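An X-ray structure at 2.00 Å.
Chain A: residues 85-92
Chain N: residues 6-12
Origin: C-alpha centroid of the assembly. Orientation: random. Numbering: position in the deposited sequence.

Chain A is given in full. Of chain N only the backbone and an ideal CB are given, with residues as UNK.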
HETATM    1  N   MSE A  85     -31.712  22.233   4.480  1.00 24.72           N
HETATM    2  CA  MSE A  85     -31.862  23.664   4.469  1.00 25.31           C
HETATM    3  C   MSE A  85     -30.613  24.435   4.915  1.00 25.95           C
HETATM    4  O   MSE A  85     -30.683  25.639   5.110  1.00 26.87           O
HETATM    5  CB  MSE A  85     -33.002  24.016   5.422  1.00 27.30           C
HETATM    6  CG  MSE A  85     -34.282  23.249   5.179  1.00 30.68           C
HETATM    7 SE   MSE A  85     -34.892  23.528   3.359  0.69 35.38          SE
HETATM    8  CE  MSE A  85     -34.820  25.341   3.304  1.00 27.31           C
ATOM      9  N   VAL A  86     -29.474  23.756   5.047  1.00 25.37           N
ATOM     10  CA  VAL A  86     -28.289  24.403   5.600  1.00 23.91           C
ATOM     11  C   VAL A  86     -27.120  24.549   4.666  1.00 23.89           C
ATOM     12  O   VAL A  86     -26.759  23.625   3.954  1.00 21.34           O
ATOM     13  CB  VAL A  86     -27.791  23.617   6.832  1.00 24.15           C
ATOM     14  CG1 VAL A  86     -26.582  24.312   7.442  1.00 23.11           C
ATOM     15  CG2 VAL A  86     -28.937  23.476   7.857  1.00 22.76           C
ATOM     16  N   LYS A  87     -26.463  25.697   4.765  1.00 24.35           N
ATOM     17  CA  LYS A  87     -25.326  25.939   3.926  1.00 25.88           C
ATOM     18  C   LYS A  87     -24.317  26.824   4.620  1.00 24.80           C
ATOM     19  O   LYS A  87     -24.658  27.871   5.175  1.00 22.31           O
ATOM     20  CB  LYS A  87     -25.799  26.609   2.641  1.00 28.36           C
ATOM     21  CG  LYS A  87     -24.718  26.872   1.682  1.00 33.99           C
ATOM     22  CD  LYS A  87     -25.271  27.206   0.281  1.00 35.85           C
ATOM     23  CE  LYS A  87     -26.264  28.304   0.371  1.00 39.47           C
ATOM     24  NZ  LYS A  87     -27.604  27.812   0.853  1.00 42.77           N
ATOM     25  N   TYR A  88     -23.064  26.401   4.575  1.00 23.95           N
ATOM     26  CA  TYR A  88     -21.993  27.196   5.160  1.00 22.72           C
ATOM     27  C   TYR A  88     -21.430  28.091   4.057  1.00 22.50           C
ATOM     28  O   TYR A  88     -21.105  27.604   2.952  1.00 23.19           O
ATOM     29  CB  TYR A  88     -20.880  26.312   5.694  1.00 20.85           C
ATOM     30  CG  TYR A  88     -19.654  27.122   6.167  1.00 21.05           C
ATOM     31  CD1 TYR A  88     -19.752  27.986   7.251  1.00 21.59           C
ATOM     32  CD2 TYR A  88     -18.426  27.030   5.506  1.00 21.02           C
ATOM     33  CE1 TYR A  88     -18.650  28.760   7.668  1.00 22.32           C
ATOM     34  CE2 TYR A  88     -17.312  27.781   5.908  1.00 21.11           C
ATOM     35  CZ  TYR A  88     -17.449  28.650   6.983  1.00 23.43           C
ATOM     36  OH  TYR A  88     -16.454  29.480   7.311  1.00 22.61           O
ATOM     37  N   ILE A  89     -21.284  29.392   4.333  1.00 21.15           N
ATOM     38  CA  ILE A  89     -20.748  30.267   3.296  1.00 20.90           C
ATOM     39  C   ILE A  89     -19.343  30.657   3.766  1.00 20.62           C
ATOM     40  O   ILE A  89     -19.194  31.398   4.729  1.00 19.29           O
ATOM     41  CB  ILE A  89     -21.621  31.547   3.120  1.00 21.87           C
ATOM     42  CG1 ILE A  89     -23.087  31.135   2.900  1.00 23.36           C
ATOM     43  CG2 ILE A  89     -21.045  32.399   2.024  1.00 21.78           C
ATOM     44  CD1 ILE A  89     -23.343  30.202   1.759  1.00 24.45           C
ATOM     45  N   GLU A  90     -18.326  30.124   3.099  1.00 19.63           N
ATOM     46  CA  GLU A  90     -16.975  30.414   3.482  1.00 21.81           C
ATOM     47  C   GLU A  90     -16.630  31.861   3.212  1.00 22.18           C
ATOM     48  O   GLU A  90     -15.809  32.425   3.921  1.00 21.40           O
ATOM     49  CB  GLU A  90     -15.960  29.493   2.732  1.00 22.78           C
ATOM     50  CG  GLU A  90     -15.872  29.693   1.184  1.00 23.57           C
ATOM     51  CD  GLU A  90     -14.904  28.651   0.543  1.00 26.70           C
ATOM     52  OE1 GLU A  90     -14.950  28.402  -0.676  1.00 25.93           O
ATOM     53  OE2 GLU A  90     -14.074  28.065   1.276  1.00 26.72           O
ATOM     54  N   GLU A  91     -17.250  32.455   2.196  1.00 21.55           N
ATOM     55  CA  GLU A  91     -16.893  33.808   1.844  1.00 22.95           C
ATOM     56  C   GLU A  91     -17.138  34.779   3.007  1.00 25.05           C
ATOM     57  O   GLU A  91     -16.319  35.703   3.238  1.00 25.35           O
ATOM     58  CB  GLU A  91     -17.643  34.235   0.566  1.00 23.48           C
ATOM     59  CG  GLU A  91     -17.317  33.342  -0.705  1.00 20.94           C
ATOM     60  CD  GLU A  91     -18.229  32.144  -0.834  1.00 22.78           C
ATOM     61  OE1 GLU A  91     -18.625  31.583   0.217  1.00 21.23           O
ATOM     62  OE2 GLU A  91     -18.538  31.750  -1.987  1.00 25.09           O
ATOM     63  N   THR A  92     -18.208  34.545   3.777  1.00 23.97           N
ATOM     64  CA  THR A  92     -18.496  35.429   4.896  1.00 25.28           C
ATOM     65  C   THR A  92     -18.462  34.760   6.281  1.00 26.64           C
ATOM     66  O   THR A  92     -18.722  35.430   7.295  1.00 26.25           O
ATOM     67  CB  THR A  92     -19.867  36.157   4.676  1.00 26.79           C
ATOM     68  OG1 THR A  92     -20.905  35.187   4.418  1.00 26.25           O
ATOM     69  CG2 THR A  92     -19.788  37.101   3.413  1.00 24.93           C
TER
ATOM     70  N   UNK N   6     -13.781  20.984   3.294  1.00 25.25           N
ATOM     71  CA  UNK N   6     -14.577  21.178   4.490  1.00 25.51           C
ATOM     72  C   UNK N   6     -15.172  22.611   4.488  1.00 24.84           C
ATOM     73  O   UNK N   6     -16.200  22.847   5.130  1.00 23.70           O
ATOM     74  CB  UNK N   6     -13.728  20.935   5.739  1.00 25.51           C
ATOM     75  N   UNK N   7     -14.515  23.557   3.798  1.00 22.09           N
ATOM     76  CA  UNK N   7     -15.036  24.916   3.709  1.00 22.44           C
ATOM     77  C   UNK N   7     -16.186  25.009   2.720  1.00 21.51           C
ATOM     78  O   UNK N   7     -16.806  26.052   2.619  1.00 21.38           O
ATOM     79  CB  UNK N   7     -13.923  25.886   3.308  1.00 22.44           C
ATOM     80  N   UNK N   8     -16.484  23.920   2.015  1.00 20.82           N
ATOM     81  CA  UNK N   8     -17.599  23.938   1.062  1.00 21.29           C
ATOM     82  C   UNK N   8     -18.816  23.154   1.568  1.00 22.83           C
ATOM     83  O   UNK N   8     -19.706  22.820   0.770  1.00 20.81           O
ATOM     84  CB  UNK N   8     -17.142  23.365  -0.281  1.00 21.29           C
ATOM     85  N   UNK N   9     -18.876  22.833   2.876  1.00 22.67           N
ATOM     86  CA  UNK N   9     -20.043  22.097   3.358  1.00 22.94           C
ATOM     87  C   UNK N   9     -21.321  22.854   3.012  1.00 21.82           C
ATOM     88  O   UNK N   9     -21.438  24.075   3.198  1.00 21.22           O
ATOM     89  CB  UNK N   9     -19.952  21.866   4.868  1.00 22.94           C
ATOM     90  N   UNK N  10     -22.291  22.132   2.487  1.00 20.72           N
ATOM     91  CA  UNK N  10     -23.525  22.769   2.144  1.00 22.66           C
ATOM     92  C   UNK N  10     -23.551  23.337   0.734  1.00 24.30           C
ATOM     93  O   UNK N  10     -24.638  23.698   0.274  1.00 24.36           O
ATOM     94  CB  UNK N  10     -23.815  23.881   3.154  1.00 22.66           C
ATOM     95  N   UNK N  11     -22.397  23.423   0.063  1.00 23.18           N
ATOM     96  CA  UNK N  11     -22.333  23.957  -1.297  1.00 24.61           C
ATOM     97  C   UNK N  11     -22.426  22.840  -2.330  1.00 24.77           C
ATOM     98  O   UNK N  11     -22.092  21.685  -2.058  1.00 24.19           O
ATOM     99  CB  UNK N  11     -21.041  24.751  -1.498  1.00 24.61           C
ATOM    100  N   UNK N  12     -22.817  23.185  -3.547  1.00 26.29           N
ATOM    101  CA  UNK N  12     -22.970  22.159  -4.568  1.00 28.70           C
ATOM    102  C   UNK N  12     -21.632  21.825  -5.181  1.00 26.41           C
ATOM    103  O   UNK N  12     -20.905  22.735  -5.545  1.00 26.76           O
ATOM    104  CB  UNK N  12     -23.952  22.609  -5.651  1.00 28.70           C
TER

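Chain A offers a short strand, 86-89, running into a turn with two acids; chain N folds over it as two overlapping turns, so backbone angles set the rules as much as side chains do.

Position 6 has no atom of chain A within 5.5 Å of its ideal CB, so this contact asks little of it. It is N:Asn6, which opens a type I turn ending at position 9.

At position 7, CA-to-CB points sideways, and the ideal CB lies 3.0 Å from A:Glu90 OE2, too near for comfort, with the A:Tyr88 ring beyond. A small or polar residue suits, preferably one able to donate toward the acid; another carboxylate would face like charge. The deposited N:Asn7 keeps the squeeze, its CB 3.0 Å from A:Glu90 OE2. Its ND2 donates to water 3 at 3.3 Å, and that water reaches A:Glu90 OE2 by a weak bond. Its backbone O lies at the edge of the A:Tyr88 ring, 3.5 Å from CD2, and takes a bond from water 2, which also donates to A:Tyr88 O and accepts from A:Glu90 N.

Position 8 points away from chain A and could hold many residues. N:Leu8 nevertheless curls its end back, bringing CD2 to 3.4 Å from A:Glu90 OE1.

Position 9 points sideways, its ideal CB 4.6 Å from A:Tyr88 CB. An aliphatic side chain of middling size is plausible, but the backbone does the essential work: A:Tyr88 N donates to the carbonyl O of position 9 at 3.2 Å, the one direct hydrogen bond between the stretches. The residue is N:Leu9; its side chain comes no nearer than 4.6 Å to chain A, so it lies loosely beside A:Tyr88 and the carbonyl makes the firm contact.

Position 10 is the strictest. Phi is positive (89°) in a type II turn from 8 to 11, and a CB would be jammed against the preceding carbonyl. It would also point toward chain A and stand 2.7 Å from A:Lys87 CA and 3.0 Å from A:Tyr88 N. Only glycine fits, and N:Gly10 is found; its CA comes within 3.8 Å of A:Val86 O, and water 1 lies 2.6 Å from A:Val86 O and 2.5 Å from N:Gly10 O, close to both carbonyls.

At position 11 CA-to-CB points sideways and the ideal CB is 5.2 Å from A:Lys87 CD, leaving room for a long side chain to travel along A:Lys87 and A:Tyr88 toward the carboxylate of A:Glu91. Lysine or arginine would suit. N:Arg11 packs its CD 3.4 Å from A:Lys87 CD, sets its guanidinium edge near A:Ile89 CD1, and closes a salt bridge from NH2 to A:Glu91 OE2 at 3.0 Å.

Position 12 is out of reach and unconstrained here; N:Glu12 leads its side chain away.

Chain N (6-12) NNLLGRE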
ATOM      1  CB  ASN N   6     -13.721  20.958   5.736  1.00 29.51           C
ATOM      2  CG  ASN N   6     -14.537  20.496   6.918  1.00 36.09           C
ATOM      3  OD1 ASN N   6     -14.941  19.328   6.978  1.00 40.06           O
ATOM      4  ND2 ASN N   6     -14.813  21.409   7.864  1.00 38.27           N
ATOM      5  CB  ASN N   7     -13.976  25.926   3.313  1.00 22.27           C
ATOM      6  CG  ASN N   7     -13.086  26.295   4.482  1.00 27.43           C
ATOM      7  OD1 ASN N   7     -13.557  26.478   5.587  1.00 26.50           O
ATOM      8  ND2 ASN N   7     -11.796  26.393   4.236  1.00 29.77           N
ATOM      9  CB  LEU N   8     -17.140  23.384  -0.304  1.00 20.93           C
ATOM     10  CG  LEU N   8     -16.124  24.278  -1.010  1.00 21.18           C
ATOM     11  CD1 LEU N   8     -15.567  23.549  -2.209  1.00 21.80           C
ATOM     12  CD2 LEU N   8     -16.775  25.577  -1.422  1.00 20.19           C
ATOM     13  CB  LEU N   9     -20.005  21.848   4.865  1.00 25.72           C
ATOM     14  CG  LEU N   9     -19.351  20.567   5.424  1.00 31.44           C
ATOM     15  CD1 LEU N   9     -19.067  19.522   4.334  1.00 31.54           C
ATOM     16  CD2 LEU N   9     -18.039  20.929   6.068  1.00 31.31           C
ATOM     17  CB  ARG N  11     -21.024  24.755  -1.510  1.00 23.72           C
ATOM     18  CG  ARG N  11     -20.760  25.784  -0.442  1.00 24.28           C
ATOM     19  CD  ARG N  11     -21.954  26.734  -0.379  1.00 27.75           C
ATOM     20  NE  ARG N  11     -21.563  28.095  -0.684  1.00 30.88           N
ATOM     21  CZ  ARG N  11     -21.078  28.444  -1.843  1.00 30.32           C
ATOM     22  NH1 ARG N  11     -20.961  27.486  -2.755  1.00 37.39           N
ATOM     23  NH2 ARG N  11     -20.690  29.687  -2.094  1.00 28.64           N
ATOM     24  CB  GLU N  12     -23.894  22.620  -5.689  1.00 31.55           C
ATOM     25  CG  GLU N  12     -23.993  21.561  -6.787  1.00 41.72           C
ATOM     26  CD  GLU N  12     -24.963  21.939  -7.915  1.00 47.07           C
ATOM     27  OE1 GLU N  12     -24.707  22.969  -8.585  1.00 52.29           O
ATOM     28  OE2 GLU N  12     -25.970  21.218  -8.138  1.00 50.12           O
TER
HETATM   29  O   HOH W   1     -26.753  23.088   1.382  1.00 30.34           O
HETATM   30  O   HOH W   2     -18.982  27.580   1.695  1.00 19.63           O
HETATM   31  O   HOH W   3     -10.740  27.524   1.374  1.00 42.64           O
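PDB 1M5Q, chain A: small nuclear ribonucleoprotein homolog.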